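Local coordinates for putative uncharacterized protein (Dictyostelium purpureum, PDB 4R12), which probably serves as an essential subunit of the gamma-secretase complex, the endoprotease that cleaves integral membrane proteins such as Notch receptors within the membrane, at residues G32-S37 / G133-S138; S44-L49 / K159-G164; S511-N516 / S541-H546. All blocks are in the same frame, centred on the assembly; numbering follows the deposited sequence.

Interaction 1: G32-S37 / G133-S138; sequences GQFGCS and GFTYFS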
loop_
_atom_site.group_PDB
_atom_site.type_symbol
_atom_site.label_atom_id
_atom_site.label_comp_id
_atom_site.label_asym_id
_atom_site.label_seq_id
_atom_site.Cartn_x
_atom_site.Cartn_y
_atom_site.Cartn_z
ATOM N N GLY A 32 2.248 -18.036 -13.941
ATOM C CA GLY A 32 0.805 -18.093 -14.048
ATOM C C GLY A 32 0.101 -16.755 -13.887
ATOM O O GLY A 32 0.605 -15.712 -14.292
ATOM N N GLN A 33 -1.075 -16.796 -13.285
ATOM C CA GLN A 33 -1.927 -15.625 -13.237
ATOM C C GLN A 33 -2.870 -15.782 -12.070
ATOM O O GLN A 33 -3.141 -16.914 -11.622
ATOM C CB GLN A 33 -2.705 -15.470 -14.554
ATOM C CG GLN A 33 -3.681 -16.618 -14.816
ATOM C CD GLN A 33 -4.287 -16.602 -16.211
ATOM O OE1 GLN A 33 -4.106 -15.653 -16.978
ATOM N NE2 GLN A 33 -5.006 -17.667 -16.552
ATOM N N PHE A 34 -3.355 -14.654 -11.556
ATOM C CA PHE A 34 -4.402 -14.680 -10.550
ATOM C C PHE A 34 -5.296 -13.465 -10.713
ATOM O O PHE A 34 -5.010 -12.571 -11.515
ATOM C CB PHE A 34 -3.813 -14.765 -9.123
ATOM C CG PHE A 34 -2.942 -13.590 -8.721
ATOM C CD1 PHE A 34 -1.568 -13.614 -8.940
ATOM C CD2 PHE A 34 -3.486 -12.493 -8.060
ATOM C CE1 PHE A 34 -0.754 -12.542 -8.528
ATOM C CE2 PHE A 34 -2.683 -11.413 -7.656
ATOM C CZ PHE A 34 -1.313 -11.448 -7.895
ATOM N N GLY A 35 -6.406 -13.451 -9.987
ATOM C CA GLY A 35 -7.398 -12.417 -10.191
ATOM C C GLY A 35 -8.375 -12.810 -11.283
ATOM O O GLY A 35 -8.465 -13.983 -11.676
ATOM N N CYS A 36 -9.091 -11.822 -11.801
ATOM C CA CYS A 36 -10.284 -12.087 -12.590
ATOM C C CYS A 36 -10.301 -11.315 -13.903
ATOM O O CYS A 36 -9.580 -10.335 -14.079
ATOM C CB CYS A 36 -11.538 -11.715 -11.795
ATOM S SG CYS A 36 -11.454 -11.998 -10.010
ATOM N N SER A 37 -11.166 -11.761 -14.801
ATOM C CA SER A 37 -11.455 -11.041 -16.022
ATOM C C SER A 37 -12.850 -11.409 -16.487
ATOM O O SER A 37 -13.328 -12.506 -16.215
ATOM C CB SER A 37 -10.432 -11.373 -17.111
ATOM O OG SER A 37 -10.756 -10.707 -18.319
ATOM N N GLY A 133 -5.754 -17.172 1.295
ATOM C CA GLY A 133 -5.089 -16.971 0.017
ATOM C C GLY A 133 -6.001 -16.783 -1.192
ATOM O O GLY A 133 -5.568 -16.900 -2.325
ATOM N N PHE A 134 -7.260 -16.469 -0.934
ATOM C CA PHE A 134 -8.274 -16.279 -1.965
ATOM C C PHE A 134 -7.866 -15.317 -3.100
ATOM O O PHE A 134 -8.281 -15.492 -4.250
ATOM C CB PHE A 134 -9.545 -15.779 -1.293
ATOM C CG PHE A 134 -10.788 -15.944 -2.110
ATOM C CD1 PHE A 134 -10.898 -16.938 -3.054
ATOM C CD2 PHE A 134 -11.860 -15.086 -1.908
ATOM C CE1 PHE A 134 -12.062 -17.095 -3.785
ATOM C CE2 PHE A 134 -13.021 -15.235 -2.635
ATOM C CZ PHE A 134 -13.117 -16.238 -3.579
ATOM N N THR A 135 -7.071 -14.299 -2.778
ATOM C CA THR A 135 -6.653 -13.330 -3.791
ATOM C C THR A 135 -5.854 -13.986 -4.918
ATOM O O THR A 135 -5.961 -13.582 -6.081
ATOM C CB THR A 135 -5.817 -12.184 -3.161
ATOM O OG1 THR A 135 -6.666 -11.420 -2.304
ATOM C CG2 THR A 135 -5.256 -11.253 -4.234
ATOM N N TYR A 136 -5.096 -15.030 -4.582
ATOM C CA TYR A 136 -4.160 -15.632 -5.529
ATOM C C TYR A 136 -4.733 -16.811 -6.292
ATOM O O TYR A 136 -4.016 -17.722 -6.648
ATOM C CB TYR A 136 -2.883 -16.043 -4.789
ATOM C CG TYR A 136 -2.331 -14.862 -4.045
ATOM C CD1 TYR A 136 -1.839 -13.763 -4.741
ATOM C CD2 TYR A 136 -2.341 -14.811 -2.654
ATOM C CE1 TYR A 136 -1.358 -12.658 -4.085
ATOM C CE2 TYR A 136 -1.856 -13.702 -1.985
ATOM C CZ TYR A 136 -1.366 -12.625 -2.710
ATOM O OH TYR A 136 -0.878 -11.499 -2.076
ATOM N N PHE A 137 -6.032 -16.776 -6.556
ATOM C CA PHE A 137 -6.666 -17.746 -7.446
ATOM C C PHE A 137 -6.983 -17.099 -8.787
ATOM O O PHE A 137 -7.158 -15.879 -8.875
ATOM C CB PHE A 137 -7.936 -18.301 -6.814
ATOM C CG PHE A 137 -7.678 -19.296 -5.725
ATOM C CD1 PHE A 137 -7.381 -18.873 -4.437
ATOM C CD2 PHE A 137 -7.710 -20.661 -5.995
ATOM C CE1 PHE A 137 -7.125 -19.805 -3.426
ATOM C CE2 PHE A 137 -7.462 -21.594 -4.992
ATOM C CZ PHE A 137 -7.172 -21.165 -3.708
ATOM N N SER A 138 -7.063 -17.915 -9.830
ATOM C CA SER A 138 -7.355 -17.426 -11.168
ATOM C C SER A 138 -8.815 -17.653 -11.538
ATOM O O SER A 138 -9.241 -18.788 -11.746
ATOM C CB SER A 138 -6.447 -18.104 -12.203
ATOM O OG SER A 138 -6.727 -17.603 -13.498
#
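Phe34 holds CG between its backbone N and carbonyl carbon (chi1 62°), while Tyr136 carries CG anti to its own carbonyl carbon (chi1 -54°); the two side chains run side by side in the same direction. Their rings form a T-shaped pair, planes 71° apart, in which Tyr136 offers its edge to a face of Phe34. Tyr136 CD1 sits over the centre of the Phe34 ring, and its closest approach is 3.8 Å to Phe34 CE2. Beside this pair, Thr135 O comes within 3.4 Å of Phe34 CD2. The backbones join at the next residue: Gly35 N donates to Phe137 O over 2.8 Å, part of a parallel bridge between Gly35 and Ser138. Ser138 OG rests 3.5 Å from Gln33 CG; it bonds Lys26 NZ, and Gln33 OE1 bonds Ile181 N. Lys26 NZ also bonds Gly35 O, and the Cys36-Cys24 disulfide ties residues 32-37 to strand 21-29. The contact thus joins residues 32-37 to the loop leading into strand 138-139 through a backbone bond and an aromatic pair, with the cationic lysine probably polarising the Gly35 carbonyl and the Ser138 hydroxyl.

Interaction 2: S44-L49 / K159-G164; sequences SGILYL and KHNRDG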
loop_
_atom_site.group_PDB
_atom_site.type_symbol
_atom_site.label_atom_id
_atom_site.label_comp_id
_atom_site.label_asym_id
_atom_site.label_seq_id
_atom_site.Cartn_x
_atom_site.Cartn_y
_atom_site.Cartn_z
ATOM N N SER A 44 -22.937 -11.459 -18.487
ATOM C CA SER A 44 -24.267 -11.093 -18.026
ATOM C C SER A 44 -25.024 -12.325 -17.552
ATOM O O SER A 44 -24.666 -13.442 -17.895
ATOM C CB SER A 44 -25.047 -10.381 -19.136
ATOM O OG SER A 44 -25.191 -11.223 -20.267
ATOM N N GLY A 45 -26.060 -12.111 -16.746
ATOM C CA GLY A 45 -26.845 -13.209 -16.217
ATOM C C GLY A 45 -27.921 -12.750 -15.254
ATOM O O GLY A 45 -28.024 -11.563 -14.931
ATOM N N ILE A 46 -28.728 -13.702 -14.800
ATOM C CA ILE A 46 -29.766 -13.436 -13.815
ATOM C C ILE A 46 -29.129 -13.263 -12.423
ATOM O O ILE A 46 -28.231 -14.019 -12.043
ATOM C CB ILE A 46 -30.817 -14.576 -13.803
ATOM C CG1 ILE A 46 -32.013 -14.224 -12.920
ATOM C CG2 ILE A 46 -30.192 -15.894 -13.369
ATOM C CD1 ILE A 46 -32.953 -13.232 -13.544
ATOM N N LEU A 47 -29.572 -12.255 -11.676
ATOM C CA LEU A 47 -29.058 -12.047 -10.325
ATOM C C LEU A 47 -29.593 -13.112 -9.374
ATOM O O LEU A 47 -30.799 -13.344 -9.305
ATOM C CB LEU A 47 -29.425 -10.652 -9.816
ATOM C CG LEU A 47 -28.814 -9.453 -10.543
ATOM C CD1 LEU A 47 -29.307 -8.164 -9.933
ATOM C CD2 LEU A 47 -27.295 -9.520 -10.508
ATOM N N TYR A 48 -28.690 -13.777 -8.660
ATOM C CA TYR A 48 -29.079 -14.757 -7.651
ATOM C C TYR A 48 -28.364 -14.439 -6.342
ATOM O O TYR A 48 -27.135 -14.420 -6.300
ATOM C CB TYR A 48 -28.749 -16.181 -8.100
ATOM C CG TYR A 48 -29.067 -17.235 -7.056
ATOM C CD1 TYR A 48 -28.157 -17.548 -6.049
ATOM C CD2 TYR A 48 -30.279 -17.915 -7.072
ATOM C CE1 TYR A 48 -28.444 -18.503 -5.093
ATOM C CE2 TYR A 48 -30.576 -18.874 -6.119
ATOM C CZ TYR A 48 -29.655 -19.162 -5.132
ATOM O OH TYR A 48 -29.946 -20.114 -4.183
ATOM N N LEU A 49 -29.134 -14.215 -5.278
ATOM C CA LEU A 49 -28.581 -13.771 -3.994
ATOM C C LEU A 49 -28.279 -14.907 -3.023
ATOM O O LEU A 49 -29.148 -15.713 -2.699
ATOM C CB LEU A 49 -29.541 -12.787 -3.324
ATOM C CG LEU A 49 -29.193 -12.366 -1.892
ATOM C CD1 LEU A 49 -27.919 -11.527 -1.864
ATOM C CD2 LEU A 49 -30.352 -11.612 -1.279
ATOM N N LYS A 159 -32.855 -10.136 -4.310
ATOM C CA LYS A 159 -33.661 -10.898 -3.410
ATOM C C LYS A 159 -35.053 -11.046 -3.985
ATOM O O LYS A 159 -35.687 -12.030 -3.786
ATOM C CB LYS A 159 -33.713 -10.203 -2.055
ATOM C CG LYS A 159 -34.275 -11.044 -0.939
ATOM C CD LYS A 159 -33.929 -10.497 0.427
ATOM C CE LYS A 159 -34.435 -11.429 1.507
ATOM N NZ LYS A 159 -33.833 -11.197 2.851
ATOM N N HIS A 160 -35.491 -10.034 -4.705
ATOM C CA HIS A 160 -36.824 -9.987 -5.304
ATOM C C HIS A 160 -36.980 -11.061 -6.382
ATOM O O HIS A 160 -38.091 -11.499 -6.677
ATOM C CB HIS A 160 -37.089 -8.596 -5.886
ATOM C CG HIS A 160 -38.409 -8.465 -6.583
ATOM N ND1 HIS A 160 -39.581 -8.980 -6.070
ATOM C CD2 HIS A 160 -38.743 -7.863 -7.751
ATOM C CE1 HIS A 160 -40.578 -8.707 -6.894
ATOM N NE2 HIS A 160 -40.096 -8.030 -7.922
ATOM N N ASN A 161 -35.858 -11.487 -6.955
ATOM C CA ASN A 161 -35.848 -12.552 -7.956
ATOM C C ASN A 161 -36.280 -13.908 -7.404
ATOM O O ASN A 161 -36.489 -14.858 -8.163
ATOM C CB ASN A 161 -34.454 -12.691 -8.570
ATOM C CG ASN A 161 -34.187 -11.676 -9.657
ATOM O OD1 ASN A 161 -35.017 -10.807 -9.933
ATOM N ND2 ASN A 161 -33.015 -11.776 -10.283
ATOM N N ARG A 162 -36.382 -14.007 -6.104
ATOM C CA ARG A 162 -36.620 -15.285 -5.507
ATOM C C ARG A 162 -38.035 -15.741 -5.709
ATOM O O ARG A 162 -38.334 -16.903 -5.476
ATOM C CB ARG A 162 -36.332 -15.240 -4.031
ATOM C CG ARG A 162 -34.883 -15.374 -3.697
ATOM C CD ARG A 162 -34.621 -15.003 -2.268
ATOM N NE ARG A 162 -33.216 -15.132 -1.961
ATOM C CZ ARG A 162 -32.683 -14.955 -0.767
ATOM N NH1 ARG A 162 -33.429 -14.642 0.262
ATOM N NH2 ARG A 162 -31.400 -15.105 -0.615
ATOM N N ASP A 163 -38.902 -14.838 -6.132
ATOM C CA ASP A 163 -40.274 -15.244 -6.356
ATOM C C ASP A 163 -40.229 -16.295 -7.449
ATOM O O ASP A 163 -40.592 -17.439 -7.235
ATOM C CB ASP A 163 -41.212 -14.074 -6.637
ATOM C CG ASP A 163 -40.870 -13.344 -7.867
ATOM O OD1 ASP A 163 -40.250 -13.940 -8.758
ATOM O OD2 ASP A 163 -41.235 -12.168 -7.947
ATOM N N GLY A 164 -39.716 -15.918 -8.603
ATOM C CA GLY A 164 -39.396 -16.910 -9.603
ATOM C C GLY A 164 -40.114 -16.650 -10.888
ATOM O O GLY A 164 -40.123 -17.466 -11.783
HETATM O O HOH W 1 -31.804 -16.096 -3.866
#
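The turn following helix 148-160 packs on strand 43-50 through Asn161, Arg162 and Lys159, which meet Ile46, Leu47 and Leu49. Asn161 CG lies anti to its carbonyl carbon (chi1 -81°), and Asn161 ND2 donates to Leu47 O over 2.9 Å; the bond is nearly straight (160°), with the donor in the carbonyl plane on a lone pair. The same nitrogen also bonds Trp169 O, so the amide bridges two neighbouring strands. Ile46 CD1 packs 3.6 Å from Asn161 ND2, the two side chains running in opposite directions. An alanine in place of Asn161 would probably leave the carbonyls of Leu47 and Trp169 without this shared donor and the turn less firmly held to strands 43-50 and 169-174. Within the small lobe, strand 43-50 lies between strands 67-72 and 169-174, and a type I turn from His160 to Asp163 brings the chain off the helix toward the latter. Next, the extended Arg162 swings its guanidinium to Leu49: NH2 bonds Leu49 O over 3.1 Å in the guanidinium plane, though from above the carbonyl plane. A water doubles this link, accepting from Arg162 NE at 2.6 Å and donating to Leu49 O at 2.9 Å. Leu49 CD2 lies over a face of the guanidinium and touches Lys159 CB at 3.7 Å. Arg162 NH2 forms a salt bridge with Asp51, which has a weak, long ion pair with Lys159.

Interaction 3: S511-N516 / S541-H546; sequences SITQYN and SNTHLH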
loop_
_atom_site.group_PDB
_atom_site.type_symbol
_atom_site.label_atom_id
_atom_site.label_comp_id
_atom_site.label_asym_id
_atom_site.label_seq_id
_atom_site.Cartn_x
_atom_site.Cartn_y
_atom_site.Cartn_z
ATOM N N SER A 511 5.930 19.558 1.008
ATOM C CA SER A 511 5.506 20.806 1.624
ATOM C C SER A 511 5.853 20.883 3.116
ATOM O O SER A 511 6.348 21.911 3.584
ATOM C CB SER A 511 3.994 20.996 1.430
ATOM O OG SER A 511 3.564 22.170 2.085
ATOM N N ILE A 512 5.604 19.804 3.862
ATOM C CA ILE A 512 5.804 19.850 5.311
ATOM C C ILE A 512 7.276 20.053 5.658
ATOM O O ILE A 512 7.622 20.675 6.662
ATOM C CB ILE A 512 5.314 18.559 5.983
ATOM C CG1 ILE A 512 3.794 18.502 5.980
ATOM C CG2 ILE A 512 5.799 18.473 7.427
ATOM C CD1 ILE A 512 3.335 17.082 6.387
ATOM N N THR A 513 8.145 19.536 4.804
ATOM C CA THR A 513 9.574 19.568 5.074
ATOM C C THR A 513 10.292 20.717 4.357
ATOM O O THR A 513 11.516 20.769 4.346
ATOM C CB THR A 513 10.224 18.232 4.666
ATOM O OG1 THR A 513 9.946 17.977 3.288
ATOM C CG2 THR A 513 9.660 17.066 5.503
ATOM N N GLN A 514 9.534 21.642 3.771
ATOM C CA GLN A 514 10.141 22.742 3.018
ATOM C C GLN A 514 11.096 23.580 3.881
ATOM O O GLN A 514 10.890 23.721 5.091
ATOM C CB GLN A 514 9.054 23.650 2.424
ATOM C CG GLN A 514 8.301 24.470 3.456
ATOM C CD GLN A 514 7.157 25.263 2.845
ATOM O OE1 GLN A 514 7.298 26.449 2.544
ATOM N NE2 GLN A 514 6.014 24.607 2.670
ATOM N N TYR A 515 12.140 24.127 3.260
ATOM C CA TYR A 515 13.002 25.089 3.947
ATOM C C TYR A 515 12.909 26.493 3.339
ATOM O O TYR A 515 13.397 27.454 3.926
ATOM C CB TYR A 515 14.464 24.606 3.955
ATOM C CG TYR A 515 15.041 24.230 2.607
ATOM C CD1 TYR A 515 15.653 25.182 1.801
ATOM C CD2 TYR A 515 15.004 22.916 2.153
ATOM C CE1 TYR A 515 16.191 24.841 0.578
ATOM C CE2 TYR A 515 15.539 22.564 0.933
ATOM C CZ TYR A 515 16.131 23.537 0.149
ATOM O OH TYR A 515 16.663 23.205 -1.065
ATOM N N ASN A 516 12.278 26.623 2.177
ATOM C CA ASN A 516 12.112 27.947 1.571
ATOM C C ASN A 516 10.880 27.984 0.666
ATOM O O ASN A 516 10.448 26.958 0.128
ATOM C CB ASN A 516 13.371 28.342 0.781
ATOM C CG ASN A 516 13.413 29.840 0.425
ATOM O OD1 ASN A 516 12.895 30.684 1.157
ATOM N ND2 ASN A 516 14.039 30.163 -0.704
ATOM N N SER A 541 12.383 22.019 -1.073
ATOM C CA SER A 541 12.408 20.928 -0.091
ATOM C C SER A 541 13.312 19.806 -0.571
ATOM O O SER A 541 13.314 19.472 -1.757
ATOM C CB SER A 541 10.996 20.380 0.150
ATOM O OG SER A 541 11.002 19.306 1.079
ATOM N N ASN A 542 14.047 19.205 0.361
ATOM C CA ASN A 542 14.905 18.055 0.080
ATOM C C ASN A 542 14.095 16.756 0.099
ATOM O O ASN A 542 14.351 15.847 0.896
ATOM C CB ASN A 542 16.056 17.999 1.094
ATOM C CG ASN A 542 17.225 17.168 0.612
ATOM O OD1 ASN A 542 17.301 16.800 -0.556
ATOM N ND2 ASN A 542 18.147 16.873 1.513
ATOM N N THR A 543 13.116 16.692 -0.800
ATOM C CA THR A 543 12.162 15.586 -0.888
ATOM C C THR A 543 12.143 15.073 -2.318
ATOM O O THR A 543 12.116 15.867 -3.256
ATOM C CB THR A 543 10.749 16.048 -0.478
ATOM O OG1 THR A 543 10.776 16.494 0.884
ATOM C CG2 THR A 543 9.710 14.922 -0.632
ATOM N N HIS A 544 12.153 13.755 -2.495
ATOM C CA HIS A 544 12.470 13.174 -3.800
ATOM C C HIS A 544 11.715 11.885 -4.077
ATOM O O HIS A 544 11.550 11.043 -3.190
ATOM C CB HIS A 544 13.984 12.916 -3.896
ATOM C CG HIS A 544 14.808 14.113 -3.529
ATOM N ND1 HIS A 544 15.029 15.158 -4.399
ATOM C CD2 HIS A 544 15.409 14.457 -2.365
ATOM C CE1 HIS A 544 15.756 16.085 -3.797
ATOM N NE2 HIS A 544 16.001 15.681 -2.561
ATOM N N LEU A 545 11.257 11.743 -5.314
ATOM C CA LEU A 545 10.717 10.479 -5.783
ATOM C C LEU A 545 11.833 9.506 -6.152
ATOM O O LEU A 545 12.897 9.927 -6.604
ATOM C CB LEU A 545 9.827 10.706 -7.008
ATOM C CG LEU A 545 8.605 11.607 -6.824
ATOM C CD1 LEU A 545 8.033 11.982 -8.188
ATOM C CD2 LEU A 545 7.554 10.897 -5.992
ATOM N N HIS A 546 11.576 8.211 -5.987
ATOM C CA HIS A 546 12.488 7.196 -6.520
ATOM C C HIS A 546 11.725 5.984 -7.067
ATOM O O HIS A 546 10.730 5.551 -6.468
ATOM C CB HIS A 546 13.486 6.728 -5.459
ATOM C CG HIS A 546 14.751 6.192 -6.049
ATOM N ND1 HIS A 546 15.889 6.959 -6.183
ATOM C CD2 HIS A 546 15.041 4.989 -6.597
ATOM C CE1 HIS A 546 16.835 6.240 -6.764
ATOM N NE2 HIS A 546 16.345 5.041 -7.028
HETATM O O HOH W 2 13.831 19.825 3.253
#
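Between the end of helix 500-512 and the residues leading into strand 542-548, Thr513, Ser541 and Thr543 gather their hydroxyls in a buried cluster. Thr513 is the first residue to leave helical geometry, and its OG1 stands between the backbone N and the carbonyl carbon (chi1 57°). From there Thr513 OG1 lies 2.8 Å from Ser541 OG and 2.9 Å from Thr543 OG1, the Thr513 and Thr543 side chains crossing at about a right angle. Further partners complete the cluster: Thr513 OG1 bonds Leu509 O, Ser541 OG bonds Tyr510 O, and Ser202 OG meets both threonine hydroxyls. Carbonyls of the last helical turn thus find partners in side-chain hydroxyls from the turn's own exit and from the incoming strand.

Ser511 O is gripped twice by Gln514, by NE2 at 2.9 Å and by the backbone N at 3.2 Å, from opposite faces of the carbonyl plane. Next along, Tyr515 CE2 touches Ser541 CA at 3.7 Å and brings the ring's edge near Asn542 N. A water at the edge of that ring, in its plane, links the segments, donating to Thr513 O at 2.7 Å and accepting from Asn542 N. Asn542 is the centre of an inverse gamma turn, and its OD1 accepts a hydrogen bond from His544 NE2 over 2.6 Å, in the plane of the imidazole. Asn542 ND2 in turn bonds Ser205 O and Gln313 OE1, and together these bonds probably fix the rotation of the amide.

Tyr515 and Asn516 both face Ser540 in a classic beta bulge, at the root of the small antiparallel sheet of strands 516-522, 536-540 and 532-534, the disulfide-bonded excursion that carries the calcium site.

From the N terminus, interaction 1 opens first: residues 32-37, next to strand 21-29, are met by 133-138, after strands 43-50, 67-72 and 90-96. Interaction 2 opens at 44-49 before that loop closes, and closes after it, at 159-164, so the two cross, and both lie within the small lobe, centres about 27 Å apart. Interaction 1 joins strand 33-34 to the loop before strand 138-139, and interaction 2 fixes the end of helix 148-160 to the sheet. Interaction 3 follows in series: it closes the short excursion between 516 and 541 on the opposite side of the chain's centre, about 55 Å from interaction 2 between centres.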